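Local coordinates for uncharacterized protein (Mycobacterium tuberculosis, PDB 6Y56) that is a nucleotidyltransferase toxin of a toxin-antitoxin system that probably inhibits growth by inactivating tRNA acceptor stems, at residues A[105-110]-A[123-128]; A[46-51]-A[67-72]. All coordinates share one frame; numbering follows the deposited sequence.

Contact 1: residues A[105-110]-A[123-128]; sequences GRHWQL and VASVEF
F128 is gripped by R106 at both backbone polar atoms. Its N donates to R106 O (2.9 Å), in the carbonyl plane, while R106 NH1 reaches back to F128 O (3.0 Å). That second bond leaves R106 in its guanidinium plane but meets the carbonyl from above, with a C=O...N angle of 107°. The chain of R106, extended from CG to NE, runs past F128 O, with CD 3.5 Å from it. NH1 also bonds A73 O, and NH2 forms a salt bridge with D76. The F128 ring has its CG beside the backbone N (chi1 -62°); W108 CD1 sits at the edge of this ring, 4.0 Å from F128 CE1, in a pair that is oblique overall. Two residue pairs further along, V126 and W108 form an antiparallel hydrogen-bonded pair, V126 N to W108 O and W108 N to V126 O both 2.9 Å. V126 CG2 reaches L110 CB at 4.1 Å, and its side chain also touches F71. The strand axes of this beta hairpin approach to 4.5 Å at 160°. Besides its backbone bonds, the hairpin therefore has a guanidinium bonded to F128 O, A73 O and the D76 carboxylate, which probably stabilise the arginine charge beside F128.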
loop_
_atom_site.group_PDB
_atom_site.type_symbol
_atom_site.label_atom_id
_atom_site.label_comp_id
_atom_site.label_asym_id
_atom_site.label_seq_id
_atom_site.Cartn_x
_atom_site.Cartn_y
_atom_site.Cartn_z
ATOM N N GLY A 105 2.332 1.354 -18.758
ATOM C CA GLY A 105 3.195 2.377 -18.196
ATOM C C GLY A 105 3.030 2.624 -16.713
ATOM O O GLY A 105 3.654 3.554 -16.183
ATOM N N ARG A 106 2.230 1.810 -16.029
ATOM C CA ARG A 106 1.848 2.060 -14.649
ATOM C C ARG A 106 2.351 1.015 -13.671
ATOM O O ARG A 106 2.074 1.131 -12.471
ATOM C CB ARG A 106 0.325 2.217 -14.546
ATOM C CG ARG A 106 -0.131 3.576 -15.066
ATOM C CD ARG A 106 -1.629 3.710 -15.162
ATOM N NE ARG A 106 -1.956 5.099 -15.456
ATOM C CZ ARG A 106 -2.124 6.039 -14.529
ATOM N NH1 ARG A 106 -2.036 5.740 -13.233
ATOM N NH2 ARG A 106 -2.390 7.284 -14.904
ATOM N N HIS A 107 3.102 0.016 -14.126
ATOM C CA HIS A 107 3.665 -0.979 -13.221
ATOM C C HIS A 107 5.116 -1.233 -13.581
ATOM O O HIS A 107 5.443 -1.475 -14.748
ATOM C CB HIS A 107 2.893 -2.295 -13.185
ATOM C CG HIS A 107 3.350 -3.206 -12.083
ATOM N ND1 HIS A 107 4.424 -4.059 -12.223
ATOM C CD2 HIS A 107 2.921 -3.352 -10.805
ATOM C CE1 HIS A 107 4.615 -4.717 -11.093
ATOM N NE2 HIS A 107 3.715 -4.308 -10.217
ATOM N N TRP A 108 5.981 -1.183 -12.578
ATOM C CA TRP A 108 7.416 -1.159 -12.799
ATOM C C TRP A 108 8.100 -2.048 -11.779
ATOM O O TRP A 108 7.680 -2.118 -10.623
ATOM C CB TRP A 108 7.974 0.267 -12.675
ATOM C CG TRP A 108 7.323 1.203 -13.634
ATOM C CD1 TRP A 108 6.077 1.757 -13.525
ATOM C CD2 TRP A 108 7.853 1.654 -14.885
ATOM N NE1 TRP A 108 5.803 2.531 -14.633
ATOM C CE2 TRP A 108 6.883 2.483 -15.476
ATOM C CE3 TRP A 108 9.064 1.448 -15.553
ATOM C CZ2 TRP A 108 7.085 3.105 -16.704
ATOM C CZ3 TRP A 108 9.263 2.062 -16.768
ATOM C CH2 TRP A 108 8.279 2.879 -17.335
ATOM N N GLN A 109 9.152 -2.727 -12.204
ATOM C CA GLN A 109 10.055 -3.373 -11.270
ATOM C C GLN A 109 11.121 -2.364 -10.870
ATOM O O GLN A 109 11.727 -1.723 -11.737
ATOM C CB GLN A 109 10.708 -4.592 -11.913
ATOM C CG GLN A 109 11.727 -5.236 -10.987
ATOM C CD GLN A 109 12.119 -6.642 -11.387
ATOM O OE1 GLN A 109 11.866 -7.088 -12.514
ATOM N NE2 GLN A 109 12.758 -7.349 -10.461
ATOM N N LEU A 110 11.353 -2.236 -9.566
ATOM C CA LEU A 110 12.348 -1.315 -9.038
ATOM C C LEU A 110 13.615 -2.076 -8.683
ATOM O O LEU A 110 13.559 -3.102 -8.006
ATOM C CB LEU A 110 11.809 -0.625 -7.787
ATOM C CG LEU A 110 12.767 0.334 -7.077
ATOM C CD1 LEU A 110 13.002 1.562 -7.914
ATOM C CD2 LEU A 110 12.177 0.707 -5.734
ATOM N N VAL A 123 12.388 -8.689 -4.498
ATOM C CA VAL A 123 11.476 -8.158 -5.502
ATOM C C VAL A 123 10.860 -6.865 -4.990
ATOM O O VAL A 123 10.293 -6.820 -3.887
ATOM C CB VAL A 123 10.391 -9.195 -5.822
ATOM C CG1 VAL A 123 9.147 -8.524 -6.405
ATOM C CG2 VAL A 123 10.943 -10.276 -6.740
ATOM N N ALA A 124 10.964 -5.804 -5.794
ATOM C CA ALA A 124 10.413 -4.505 -5.449
ATOM C C ALA A 124 9.748 -3.911 -6.677
ATOM O O ALA A 124 10.160 -4.158 -7.810
ATOM C CB ALA A 124 11.498 -3.559 -4.934
ATOM N N SER A 125 8.724 -3.108 -6.446
ATOM C CA SER A 125 7.933 -2.595 -7.547
ATOM C C SER A 125 7.452 -1.186 -7.245
ATOM O O SER A 125 7.494 -0.716 -6.104
ATOM C CB SER A 125 6.735 -3.495 -7.827
ATOM O OG SER A 125 5.985 -3.678 -6.640
ATOM N N VAL A 126 6.996 -0.517 -8.297
ATOM C CA VAL A 126 6.313 0.765 -8.202
ATOM C C VAL A 126 5.065 0.655 -9.061
ATOM O O VAL A 126 5.135 0.184 -10.203
ATOM C CB VAL A 126 7.205 1.916 -8.698
ATOM C CG1 VAL A 126 6.533 3.252 -8.450
ATOM C CG2 VAL A 126 8.574 1.869 -8.036
ATOM N N GLU A 127 3.923 1.071 -8.519
ATOM C CA GLU A 127 2.668 0.982 -9.251
ATOM C C GLU A 127 1.893 2.276 -9.086
ATOM O O GLU A 127 1.915 2.888 -8.012
ATOM C CB GLU A 127 1.809 -0.179 -8.751
ATOM C CG GLU A 127 0.656 -0.525 -9.665
ATOM C CD GLU A 127 -0.186 -1.660 -9.127
ATOM O OE1 GLU A 127 -1.250 -1.937 -9.717
ATOM O OE2 GLU A 127 0.218 -2.271 -8.114
ATOM N N PHE A 128 1.182 2.671 -10.141
ATOM C CA PHE A 128 0.458 3.936 -10.187
ATOM C C PHE A 128 -0.988 3.651 -10.545
ATOM O O PHE A 128 -1.284 3.285 -11.691
ATOM C CB PHE A 128 1.054 4.849 -11.245
ATOM C CG PHE A 128 2.470 5.229 -10.992
ATOM C CD1 PHE A 128 3.504 4.437 -11.452
ATOM C CD2 PHE A 128 2.772 6.398 -10.323
ATOM C CE1 PHE A 128 4.818 4.779 -11.244
ATOM C CE2 PHE A 128 4.090 6.756 -10.113
ATOM C CZ PHE A 128 5.112 5.941 -10.569
HETATM O O HOH W 1 13.102 -5.864 -7.938
#

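Contact 2: residues A[46-51]-A[67-72]; sequences LVFKGG and TDLDFS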
loop_
_atom_site.group_PDB
_atom_site.type_symbol
_atom_site.label_atom_id
_atom_site.label_comp_id
_atom_site.label_asym_id
_atom_site.label_seq_id
_atom_site.Cartn_x
_atom_site.Cartn_y
_atom_site.Cartn_z
ATOM N N LEU A 46 -0.805 13.223 -7.147
ATOM C CA LEU A 46 0.106 12.149 -6.753
ATOM C C LEU A 46 -0.024 11.974 -5.245
ATOM O O LEU A 46 0.326 12.885 -4.483
ATOM C CB LEU A 46 1.533 12.505 -7.141
ATOM C CG LEU A 46 2.568 11.413 -6.910
ATOM C CD1 LEU A 46 2.323 10.194 -7.806
ATOM C CD2 LEU A 46 3.966 11.981 -7.125
ATOM N N VAL A 47 -0.545 10.830 -4.815
ATOM C CA VAL A 47 -0.739 10.535 -3.398
ATOM C C VAL A 47 -0.079 9.193 -3.105
ATOM O O VAL A 47 -0.283 8.226 -3.844
ATOM C CB VAL A 47 -2.237 10.511 -3.022
ATOM C CG1 VAL A 47 -2.414 10.129 -1.566
ATOM C CG2 VAL A 47 -2.853 11.881 -3.262
ATOM N N PHE A 48 0.703 9.134 -2.026
ATOM C CA PHE A 48 1.365 7.908 -1.588
ATOM C C PHE A 48 0.345 7.027 -0.871
ATOM O O PHE A 48 -0.390 7.497 0.002
ATOM C CB PHE A 48 2.486 8.355 -0.644
ATOM C CG PHE A 48 3.424 7.268 -0.177
ATOM C CD1 PHE A 48 3.698 6.138 -0.935
ATOM C CD2 PHE A 48 4.079 7.430 1.043
ATOM C CE1 PHE A 48 4.588 5.164 -0.476
ATOM C CE2 PHE A 48 4.969 6.474 1.497
ATOM C CZ PHE A 48 5.223 5.347 0.741
ATOM N N LYS A 49 0.285 5.747 -1.226
ATOM C CA LYS A 49 -0.743 4.871 -0.645
ATOM C C LYS A 49 -0.182 3.466 -0.424
ATOM O O LYS A 49 1.025 3.240 -0.459
ATOM C CB LYS A 49 -2.020 4.875 -1.496
ATOM C CG LYS A 49 -1.865 4.264 -2.877
ATOM C CD LYS A 49 -3.200 4.346 -3.623
ATOM C CE LYS A 49 -3.172 3.569 -4.914
ATOM N NZ LYS A 49 -3.873 2.282 -4.703
ATOM N N GLY A 50 -1.080 2.526 -0.129
ATOM C CA GLY A 50 -0.703 1.135 0.003
ATOM C C GLY A 50 0.024 0.810 1.295
ATOM O O GLY A 50 0.239 1.642 2.178
ATOM N N GLY A 51 0.433 -0.457 1.378
ATOM C CA GLY A 51 1.072 -0.957 2.586
ATOM C C GLY A 51 2.364 -0.247 2.931
ATOM O O GLY A 51 2.719 -0.147 4.101
ATOM N N THR A 67 7.674 -3.909 0.263
ATOM C CA THR A 67 8.609 -3.865 -0.858
ATOM C C THR A 67 8.080 -3.105 -2.058
ATOM O O THR A 67 8.810 -2.954 -3.049
ATOM C CB THR A 67 8.949 -5.279 -1.329
ATOM O OG1 THR A 67 7.772 -5.883 -1.888
ATOM C CG2 THR A 67 9.470 -6.125 -0.178
ATOM N N ASP A 68 6.832 -2.676 -2.028
ATOM C CA ASP A 68 6.277 -1.963 -3.158
ATOM C C ASP A 68 6.127 -0.487 -2.830
ATOM O O ASP A 68 6.136 -0.068 -1.671
ATOM C CB ASP A 68 4.962 -2.584 -3.657
ATOM C CG ASP A 68 3.940 -2.839 -2.551
ATOM O OD1 ASP A 68 4.260 -2.735 -1.342
ATOM O OD2 ASP A 68 2.782 -3.168 -2.912
ATOM N N LEU A 69 6.078 0.317 -3.865
ATOM C CA LEU A 69 5.706 1.711 -3.737
ATOM C C LEU A 69 4.467 1.902 -4.588
ATOM O O LEU A 69 4.490 1.609 -5.786
ATOM C CB LEU A 69 6.841 2.612 -4.211
ATOM C CG LEU A 69 8.044 2.666 -3.261
ATOM C CD1 LEU A 69 9.170 3.465 -3.882
ATOM C CD2 LEU A 69 7.667 3.265 -1.905
ATOM N N ASP A 70 3.376 2.325 -3.965
ATOM C CA ASP A 70 2.105 2.493 -4.649
ATOM C C ASP A 70 1.701 3.951 -4.549
ATOM O O ASP A 70 1.803 4.559 -3.479
ATOM C CB ASP A 70 1.011 1.676 -3.971
ATOM C CG ASP A 70 1.230 0.181 -4.088
ATOM O OD1 ASP A 70 1.605 -0.287 -5.182
ATOM O OD2 ASP A 70 0.998 -0.537 -3.088
ATOM N N PHE A 71 1.234 4.506 -5.660
ATOM C CA PHE A 71 0.760 5.872 -5.705
ATOM C C PHE A 71 -0.570 5.906 -6.426
ATOM O O PHE A 71 -0.841 5.082 -7.309
ATOM C CB PHE A 71 1.722 6.796 -6.459
ATOM C CG PHE A 71 3.100 6.818 -5.894
ATOM C CD1 PHE A 71 3.421 7.680 -4.860
ATOM C CD2 PHE A 71 4.085 5.975 -6.390
ATOM C CE1 PHE A 71 4.703 7.705 -4.319
ATOM C CE2 PHE A 71 5.368 5.993 -5.855
ATOM C CZ PHE A 71 5.678 6.847 -4.814
ATOM N N SER A 72 -1.398 6.877 -6.055
ATOM C CA SER A 72 -2.535 7.251 -6.877
ATOM C C SER A 72 -2.070 8.388 -7.773
ATOM O O SER A 72 -1.566 9.405 -7.276
ATOM C CB SER A 72 -3.709 7.705 -6.019
ATOM O OG SER A 72 -4.732 8.247 -6.839
HETATM O O HOH W 2 3.334 2.152 -1.224
HETATM O O HOH W 3 -2.101 0.205 -3.027
#
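V47 and S72 form an antiparallel hydrogen-bonded pair, V47 N to S72 O at 3.0 Å and S72 N to V47 O at 2.8 Å, both donors in the carbonyl planes. The N-to-C directions of the short strand axes make 136°, well off antiparallel, with a closest approach of 4.6 Å, and the last bond, K49 N to D70 O, comes in tilted 34° from the carbonyl plane. Here the chain passes from strand 47-49 toward helix 50-59 at G50-G51, a Gly-Gly pair facing the Asp-X-Asp strand D68-L69-D70, consistent with the nucleotidyltransferase fold, where such aspartates typically bind metal. G50 CA lies 3.9 Å from D70 OD2. On one face F48 has its CG anti to the backbone N (chi1 -173°). Its ring meets F71 CE1 through CD1 and L69 CD2 through CE1, each at 3.9 Å; the two rings meet obliquely, and L32 of helix 19-38 touches both. L46 CD1 comes within 3.7 Å of F71 CB. On the other face K49 CE approaches F71 O at 3.7 Å, CD lies near S72 N, and NZ forms a salt bridge with E169. Where the strands part, one water donates to K49 O and accepts from D70 N, both 2.7 Å.

Overall arrangement
Contacts 1 and 2 are adjacent parts of one mixed sheet, their centres about 10 Å apart. Strands 68-72 and 125-129 join them side by side: L69 lies between S125 and E127, with probable hydrogen bonds E127 N to L69 O and L69 N to S125 O, both 2.8 Å. The hairpin of contact 1 therefore continues the sheet beyond the strand that carries the aspartates of contact 2. D68 OD2 and D70 OD2 lie 3.2 Å apart, and E127 OE2 stands 3.8 Å from D70 OD1, so three carboxylates cluster on one face. This is consistent with the acidic site of nucleotidyltransferases, in which E127 could be the third acid. F71 and V126 touch on the other face.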